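Local coordinates for collagen adhesin protein (Enterococcus faecalis, PDB 2Z1P) that probably binds collagen as a cell-wall-anchored surface adhesin, its two immunoglobulin-like domains forming the part that embraces the ligand in the Collagen Hug model, at residues A[193-198]-A[240-245]; A[201-206]-A[258-263]. All blocks are in the same frame, centred on the assembly; numbering follows the deposited sequence.

Contact 1. Residues A[193-198]-A[240-245]; sequences ADRQGS and DFNLRF
Asp-194 and Phe-241 face each other as a hydrogen-bonded antiparallel pair, and their side chains run side by side in the same direction. CB of Asp-194 stands over the centre of the Phe-241 ring, 3.7 Å from the centroid and 14° off the normal, a CH-pi contact; the carboxylate of Asp-194 continues the overlap, its plane only 10° from that of the ring. Phe-241 gets its ring under this partner by setting CG between its own backbone N and carbonyl carbon (chi1 65°). Two backbone bonds tie the pair: Asp-194 N to Phe-241 O at 2.6 Å, and Phe-241 N to Asp-194 O at 2.9 Å.

On the other face of the sheet Arg-195 lies across Asp-240 at about a right angle. In its side chain the aliphatic part comes closest, CD to Asp-240 OD1 at 3.1 Å, whereas NE is 3.9 Å from Asp-240 OD1 and that oxygen lies well out of the guanidinium plane. The ion pair is therefore long and rests on charge alone, helped by a water that links NE weakly to Asp-240 OD1. A bend at chi2 folds the arginine back, letting NH1 make a weak bond to Asp-194 O. Asp-240 OD2 also takes a weak bond from Gln-196 N, 3.2 Å away.

Further out, Asn-275 holds Asp-194 OD1, and the Phe-241 ring meets Phe-207 edge-to-face. Strand 190-196 also bonds along its backbone to strand 272-281, so the pair belongs to one antiparallel sheet of the collagen-binding domain. An inner face of aromatic rings that also buries the Asp-194 carboxylate, and a charged, water-bridged outer face, are what this sheet presents in a two-sheet, immunoglobulin-like beta sandwich.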
# COMPACT_ATOMS: atom_id res chain seq x y z
N ALA A 193 -10.97 -20.32 -0.71
CA ALA A 193 -11.03 -20.18 0.73
C ALA A 193 -10.01 -19.09 1.05
O ALA A 193 -8.81 -19.27 0.87
CB ALA A 193 -10.65 -21.48 1.40
N ASP A 194 -10.48 -17.93 1.50
CA ASP A 194 -9.56 -16.85 1.78
C ASP A 194 -9.43 -16.57 3.27
O ASP A 194 -10.41 -16.44 3.99
CB ASP A 194 -10.00 -15.59 1.03
CG ASP A 194 -8.89 -14.55 0.93
OD1 ASP A 194 -8.39 -14.11 1.99
OD2 ASP A 194 -8.53 -14.14 -0.20
N ARG A 195 -8.18 -16.51 3.71
CA ARG A 195 -7.83 -16.25 5.09
C ARG A 195 -6.89 -15.05 5.03
O ARG A 195 -5.74 -15.17 4.62
CB ARG A 195 -7.13 -17.48 5.68
CG ARG A 195 -7.99 -18.75 5.68
CD ARG A 195 -9.15 -18.70 6.67
NE ARG A 195 -9.88 -19.97 6.66
CZ ARG A 195 -10.71 -20.34 5.68
NH1 ARG A 195 -10.92 -19.55 4.62
NH2 ARG A 195 -11.41 -21.47 5.79
N GLN A 196 -7.39 -13.88 5.42
CA GLN A 196 -6.59 -12.66 5.38
C GLN A 196 -5.53 -12.64 6.47
O GLN A 196 -5.72 -13.19 7.55
CB GLN A 196 -7.48 -11.44 5.54
CG GLN A 196 -6.83 -10.16 5.10
CD GLN A 196 -7.85 -9.09 4.84
OE1 GLN A 196 -8.37 -8.48 5.78
NE2 GLN A 196 -8.16 -8.86 3.58
N GLY A 197 -4.42 -11.99 6.17
CA GLY A 197 -3.34 -11.92 7.14
C GLY A 197 -3.66 -10.94 8.23
O GLY A 197 -4.73 -10.33 8.21
N SER A 198 -2.74 -10.77 9.17
CA SER A 198 -2.95 -9.85 10.29
C SER A 198 -2.83 -8.37 9.95
O SER A 198 -2.32 -7.99 8.89
CB SER A 198 -1.98 -10.18 11.43
OG SER A 198 -0.63 -10.04 11.02
N ASP A 240 -12.06 -13.52 7.14
CA ASP A 240 -11.99 -14.78 6.40
C ASP A 240 -13.27 -15.02 5.60
O ASP A 240 -14.37 -14.80 6.10
CB ASP A 240 -11.79 -15.95 7.35
CG ASP A 240 -10.39 -16.01 7.93
OD1 ASP A 240 -10.18 -16.80 8.88
OD2 ASP A 240 -9.51 -15.28 7.44
N PHE A 241 -13.11 -15.47 4.36
CA PHE A 241 -14.27 -15.75 3.54
C PHE A 241 -14.02 -16.89 2.56
O PHE A 241 -12.88 -17.29 2.34
CB PHE A 241 -14.75 -14.48 2.80
CG PHE A 241 -13.77 -13.91 1.79
CD1 PHE A 241 -13.89 -14.21 0.43
CD2 PHE A 241 -12.75 -13.04 2.19
CE1 PHE A 241 -13.02 -13.64 -0.52
CE2 PHE A 241 -11.88 -12.47 1.25
CZ PHE A 241 -12.02 -12.78 -0.11
N ASN A 242 -15.11 -17.43 2.04
CA ASN A 242 -15.07 -18.52 1.06
C ASN A 242 -15.81 -18.00 -0.17
O ASN A 242 -16.95 -17.53 -0.07
CB ASN A 242 -15.77 -19.77 1.59
CG ASN A 242 -15.16 -20.29 2.88
OD1 ASN A 242 -13.94 -20.40 3.00
ND2 ASN A 242 -16.00 -20.62 3.84
N LEU A 243 -15.18 -18.06 -1.33
CA LEU A 243 -15.80 -17.56 -2.53
C LEU A 243 -16.03 -18.65 -3.56
O LEU A 243 -15.09 -19.37 -3.95
CB LEU A 243 -14.94 -16.45 -3.12
CG LEU A 243 -15.49 -15.79 -4.39
CD1 LEU A 243 -16.92 -15.33 -4.16
CD2 LEU A 243 -14.58 -14.62 -4.76
N ARG A 244 -17.27 -18.79 -4.00
CA ARG A 244 -17.58 -19.82 -4.98
C ARG A 244 -18.24 -19.24 -6.21
O ARG A 244 -19.18 -18.46 -6.12
CB ARG A 244 -18.49 -20.88 -4.37
CG ARG A 244 -18.97 -21.92 -5.37
CD ARG A 244 -19.97 -22.86 -4.73
NE ARG A 244 -19.34 -23.74 -3.74
CZ ARG A 244 -18.65 -24.83 -4.05
NH1 ARG A 244 -18.50 -25.19 -5.32
NH2 ARG A 244 -18.09 -25.57 -3.10
N PHE A 245 -17.72 -19.65 -7.36
CA PHE A 245 -18.25 -19.23 -8.65
C PHE A 245 -18.90 -20.50 -9.21
O PHE A 245 -18.25 -21.54 -9.26
CB PHE A 245 -17.11 -18.80 -9.59
CG PHE A 245 -16.35 -17.59 -9.11
CD1 PHE A 245 -16.72 -16.32 -9.53
CD2 PHE A 245 -15.26 -17.72 -8.27
CE1 PHE A 245 -16.01 -15.19 -9.13
CE2 PHE A 245 -14.53 -16.60 -7.86
CZ PHE A 245 -14.91 -15.33 -8.29
O HOH W 1 -9.56 -19.90 9.69

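Contact 2. Residues A[201-206]-A[258-263]; sequences QLNKES and RYTSTI
Thr-260 meets Asn-203 and Ser-206 through backbone and side-chain atoms alike. Among the bonds made by the main chain, Asn-203 N reaches Thr-260 O at 3.1 Å in the carbonyl plane, and Gln-201 pairs with Thr-262 through Gln-201 N to Thr-262 O, 2.8 Å, and Thr-262 N to Gln-201 O. The second of these donors stands 35° out of the carbonyl plane.

Hydroxyl groups supply the other polar links. OG1 of Thr-262 approaches Gln-201 O at 3.2 Å, in plane and on a lone pair, so two donors from one residue grip this oxygen. Ser-206 OG receives the N-H of Thr-260 at 3.0 Å along a nearly straight path (169° at the hydrogen) and gives its own proton to Asn-203 O. Its chi1 of 65°, between backbone N and carbonyl carbon, places the hydroxyl for both roles. Asn-203 O accepts from both N and OG of Ser-206, closing the type I turn 203-206, while the bond from Thr-260 N ties that turn to strand 254-263. Thr-260 OG1 lies 3.2 Å from Ser-206 OG and 3.3 Å from Asn-203 OD1.

Weaker C-H contacts accompany them: Tyr-259 CA directs its hydrogen nearly straight at Ser-206 O, 3.3 Å away. Apolar contact is slight, Leu-202 CD1 touching Tyr-259 CE1 at 4.0 Å as the two side chains cross at about a right angle.

Beyond the pair, the Tyr-259 ring stacks on Phe-207 and meets Trp-175. Strand 254-263 lies between strands 172-179 and 200-212 in its sheet; its backbone bonds reach Trp-175 and Val-173 on one flank, and on the other the turn interrupts strand 200-212 before pairing resumes between Arg-258 and Thr-208.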
# COMPACT_ATOMS: atom_id res chain seq x y z
N GLN A 201 -8.59 -5.13 8.38
CA GLN A 201 -10.02 -5.17 8.69
C GLN A 201 -10.83 -5.34 7.42
O GLN A 201 -11.03 -4.39 6.68
CB GLN A 201 -10.45 -3.88 9.39
CG GLN A 201 -10.66 -4.05 10.88
CD GLN A 201 -11.73 -5.08 11.21
OE1 GLN A 201 -11.74 -5.65 12.30
NE2 GLN A 201 -12.65 -5.31 10.27
N LEU A 202 -11.30 -6.55 7.18
CA LEU A 202 -12.07 -6.82 5.97
C LEU A 202 -13.29 -5.91 5.83
O LEU A 202 -14.13 -5.86 6.72
CB LEU A 202 -12.51 -8.28 5.95
CG LEU A 202 -13.27 -8.73 4.70
CD1 LEU A 202 -12.39 -8.58 3.47
CD2 LEU A 202 -13.71 -10.17 4.87
N ASN A 203 -13.37 -5.20 4.70
CA ASN A 203 -14.48 -4.29 4.42
C ASN A 203 -15.55 -5.05 3.65
O ASN A 203 -15.66 -4.97 2.43
CB ASN A 203 -13.99 -3.09 3.59
CG ASN A 203 -12.87 -2.32 4.28
OD1 ASN A 203 -12.30 -1.38 3.72
ND2 ASN A 203 -12.56 -2.71 5.52
N LYS A 204 -16.35 -5.80 4.40
CA LYS A 204 -17.40 -6.62 3.84
C LYS A 204 -18.25 -6.05 2.72
O LYS A 204 -18.79 -6.81 1.91
CB LYS A 204 -18.33 -7.11 4.96
CG LYS A 204 -17.64 -7.88 6.11
CD LYS A 204 -18.67 -8.58 7.01
CE LYS A 204 -18.09 -8.93 8.37
NZ LYS A 204 -16.78 -9.64 8.26
N GLU A 205 -18.40 -4.73 2.63
CA GLU A 205 -19.24 -4.21 1.56
C GLU A 205 -18.48 -3.50 0.45
O GLU A 205 -19.06 -2.70 -0.30
CB GLU A 205 -20.32 -3.30 2.14
CG GLU A 205 -21.61 -3.27 1.30
CD GLU A 205 -22.77 -2.60 2.00
OE1 GLU A 205 -23.06 -2.96 3.17
OE2 GLU A 205 -23.40 -1.71 1.39
N SER A 206 -17.20 -3.80 0.31
CA SER A 206 -16.39 -3.17 -0.71
C SER A 206 -16.06 -4.14 -1.83
O SER A 206 -15.15 -3.89 -2.62
CB SER A 206 -15.09 -2.65 -0.12
OG SER A 206 -14.32 -3.74 0.34
N ARG A 258 -12.58 -7.28 -6.82
CA ARG A 258 -11.94 -6.14 -6.17
C ARG A 258 -12.58 -5.92 -4.81
O ARG A 258 -13.80 -5.95 -4.67
CB ARG A 258 -12.12 -4.86 -6.98
CG ARG A 258 -11.60 -4.89 -8.41
CD ARG A 258 -11.72 -3.51 -9.08
NE ARG A 258 -11.36 -3.55 -10.49
CZ ARG A 258 -12.06 -4.22 -11.41
NH1 ARG A 258 -13.16 -4.88 -11.06
NH2 ARG A 258 -11.64 -4.25 -12.66
N TYR A 259 -11.75 -5.70 -3.80
CA TYR A 259 -12.26 -5.44 -2.47
C TYR A 259 -11.12 -4.83 -1.68
O TYR A 259 -9.97 -4.92 -2.10
CB TYR A 259 -12.77 -6.72 -1.83
CG TYR A 259 -11.71 -7.71 -1.41
CD1 TYR A 259 -11.02 -7.55 -0.22
CD2 TYR A 259 -11.44 -8.83 -2.19
CE1 TYR A 259 -10.09 -8.49 0.20
CE2 TYR A 259 -10.51 -9.78 -1.78
CZ TYR A 259 -9.85 -9.60 -0.58
OH TYR A 259 -8.97 -10.55 -0.15
N THR A 260 -11.45 -4.20 -0.55
CA THR A 260 -10.47 -3.55 0.30
C THR A 260 -10.50 -3.92 1.79
O THR A 260 -11.50 -4.43 2.31
CB THR A 260 -10.60 -2.02 0.23
OG1 THR A 260 -11.96 -1.65 0.48
CG2 THR A 260 -10.20 -1.51 -1.13
N SER A 261 -9.39 -3.65 2.45
CA SER A 261 -9.23 -3.89 3.87
C SER A 261 -8.60 -2.64 4.45
O SER A 261 -7.79 -1.98 3.79
CB SER A 261 -8.32 -5.07 4.13
OG SER A 261 -8.94 -6.26 3.69
N THR A 262 -8.97 -2.32 5.67
CA THR A 262 -8.45 -1.15 6.35
C THR A 262 -7.36 -1.53 7.33
O THR A 262 -7.47 -2.54 8.04
CB THR A 262 -9.59 -0.41 7.08
OG1 THR A 262 -10.52 -1.36 7.61
CG2 THR A 262 -10.32 0.53 6.12
N ILE A 263 -6.29 -0.74 7.34
CA ILE A 263 -5.15 -0.99 8.22
C ILE A 263 -5.45 -0.57 9.67
O ILE A 263 -5.82 0.58 9.93
CB ILE A 263 -3.92 -0.23 7.71
CG1 ILE A 263 -3.62 -0.63 6.26
CG2 ILE A 263 -2.73 -0.53 8.59
CD1 ILE A 263 -2.45 0.11 5.63

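Both contacts lie in the collagen-binding domain, with centres 12 Å apart, but they join strands of different sheets: contact 1 pairs 190-196 with 240-245, contact 2 pairs 200-212 with 254-263. Each combines buried residues with more exposed ones. Contact 1 keeps regular pairing and places its Arg-195/Asp-240 ion pair on the outer face while Asp-194 turns inward, whereas contact 2 departs from that pattern at a turn and adds neutral hydroxyls to its backbone bonds. Their inward side chains meet between the sheets, where Phe-241 CZ packs 3.7 Å from Tyr-259 CE2 and Gln-196 NE2 probably bonds to Ser-261 OG at 2.7 Å. The steps 190-196 to 200-212 and 240-245 to 254-263 each change sheets.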